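Local atomic coordinates of rhino (Drosophila simulans, PDB entry 5XYW), a protein that is a heterochromatin protein 1 relative that probably works in germline piRNA-cluster chromatin and pairs with a second copy of itself through its chromo shadow domain. Residues P53-V56 / I57-F60. Residues are numbered along the deposited sequence; the frame is centred on the assembly and turned at random.
Sequences PLQV and IEFF
V56 and F60 sit one helical turn apart, and the two side chains run alongside each other in the same direction. The V56 methyl CG1 rests 3.5 Å from CE2 of the F60 ring. CG1 is anti to the backbone N of V56 (chi1 166°), which turns this methyl toward the next turn. F59 CD2 sits over the middle of one face of the F60 ring. The same turn is closed by the backbone, with F60 N donating to V56 O at 3.0 Å. One turn back from I57, P53 O lies 3.5 Å from I57 CG1. On the exposed side of the helix, E58 N donates to L54 O in a nearly straight bond (172°). The E58 side chain runs extended back along the preceding turn. Its CG passes L54 O, and OE2 comes 3.3 Å from the L54 methyl CD2. F60 also packs on L28, L30 and M45. With an alanine at F60, V56 CG1 is likely to lose its aromatic neighbour and a gap to open against these residues. V56 and I57 both pack on F60 of the second subunit. These i to i+4 contacts are those of an alpha-helix, here the C-terminal helix of a chromo shadow domain, the element through which such domains characteristically dimerise.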
loop_
_atom_site.group_PDB
_atom_site.type_symbol
_atom_site.label_atom_id
_atom_site.label_comp_id
_atom_site.label_asym_id
_atom_site.label_seq_id
_atom_site.Cartn_x
_atom_site.Cartn_y
_atom_site.Cartn_z
ATOM N N PRO A 53 4.942 -13.441 -3.348
ATOM C CA PRO A 53 4.835 -12.480 -4.447
ATOM C C PRO A 53 3.691 -12.748 -5.420
ATOM O O PRO A 53 3.443 -11.901 -6.266
ATOM C CB PRO A 53 6.182 -12.620 -5.172
ATOM C CG PRO A 53 7.065 -13.370 -4.246
ATOM C CD PRO A 53 6.173 -14.238 -3.439
ATOM N N LEU A 54 3.006 -13.882 -5.328
ATOM C CA LEU A 54 2.006 -14.205 -6.344
ATOM C C LEU A 54 0.579 -13.921 -5.886
ATOM O O LEU A 54 -0.212 -13.316 -6.628
ATOM C CB LEU A 54 2.127 -15.671 -6.771
ATOM C CG LEU A 54 1.205 -16.016 -7.940
ATOM C CD1 LEU A 54 1.882 -15.660 -9.217
ATOM C CD2 LEU A 54 0.797 -17.454 -7.909
ATOM N N GLN A 55 0.251 -14.358 -4.669
ATOM C CA GLN A 55 -1.057 -14.061 -4.097
ATOM C C GLN A 55 -1.266 -12.525 -3.926
ATOM O O GLN A 55 -2.405 -12.028 -3.968
ATOM C CB GLN A 55 -1.233 -14.825 -2.771
ATOM C CG GLN A 55 -2.546 -14.553 -1.993
ATOM C CD GLN A 55 -3.762 -14.388 -2.894
ATOM O OE1 GLN A 55 -3.948 -15.150 -3.848
ATOM N NE2 GLN A 55 -4.593 -13.380 -2.606
ATOM N N VAL A 56 -0.172 -11.776 -3.787
ATOM C CA VAL A 56 -0.248 -10.319 -3.792
ATOM C C VAL A 56 -0.779 -9.764 -5.103
ATOM O O VAL A 56 -1.789 -9.038 -5.121
ATOM C CB VAL A 56 1.121 -9.667 -3.554
ATOM C CG1 VAL A 56 1.071 -8.195 -3.912
ATOM C CG2 VAL A 56 1.580 -9.855 -2.106
ATOM N N ILE A 57 -0.078 -10.092 -6.196
ATOM C CA ILE A 57 -0.434 -9.594 -7.523
ATOM C C ILE A 57 -1.827 -10.033 -7.842
ATOM O O ILE A 57 -2.596 -9.274 -8.389
ATOM C CB ILE A 57 0.499 -10.089 -8.620
ATOM C CG1 ILE A 57 1.925 -9.623 -8.371
ATOM C CG2 ILE A 57 0.060 -9.553 -9.970
ATOM C CD1 ILE A 57 2.737 -9.489 -9.653
ATOM N N GLU A 58 -2.154 -11.264 -7.478
ATOM C CA GLU A 58 -3.534 -11.702 -7.560
ATOM C C GLU A 58 -4.459 -10.695 -6.875
ATOM O O GLU A 58 -5.436 -10.250 -7.461
ATOM C CB GLU A 58 -3.690 -13.093 -6.946
ATOM C CG GLU A 58 -3.021 -14.206 -7.740
ATOM C CD GLU A 58 -3.142 -15.554 -7.058
ATOM O OE1 GLU A 58 -4.280 -15.958 -6.737
ATOM O OE2 GLU A 58 -2.102 -16.210 -6.833
ATOM N N PHE A 59 -4.125 -10.304 -5.649
ATOM C CA PHE A 59 -4.998 -9.400 -4.910
ATOM C C PHE A 59 -5.189 -8.053 -5.605
ATOM O O PHE A 59 -6.302 -7.513 -5.639
ATOM C CB PHE A 59 -4.486 -9.153 -3.492
ATOM C CG PHE A 59 -5.254 -8.096 -2.787
ATOM C CD1 PHE A 59 -6.521 -8.368 -2.298
ATOM C CD2 PHE A 59 -4.741 -6.800 -2.671
ATOM C CE1 PHE A 59 -7.253 -7.375 -1.681
ATOM C CE2 PHE A 59 -5.474 -5.817 -2.068
ATOM C CZ PHE A 59 -6.727 -6.101 -1.570
ATOM N N PHE A 60 -4.108 -7.505 -6.151
ATOM C CA PHE A 60 -4.216 -6.210 -6.812
ATOM C C PHE A 60 -4.793 -6.263 -8.234
ATOM O O PHE A 60 -5.358 -5.281 -8.724
ATOM C CB PHE A 60 -2.853 -5.532 -6.839
ATOM C CG PHE A 60 -2.390 -5.086 -5.494
ATOM C CD1 PHE A 60 -3.101 -4.108 -4.795
ATOM C CD2 PHE A 60 -1.256 -5.640 -4.914
ATOM C CE1 PHE A 60 -2.688 -3.691 -3.552
ATOM C CE2 PHE A 60 -0.831 -5.221 -3.656
ATOM C CZ PHE A 60 -1.550 -4.253 -2.980
#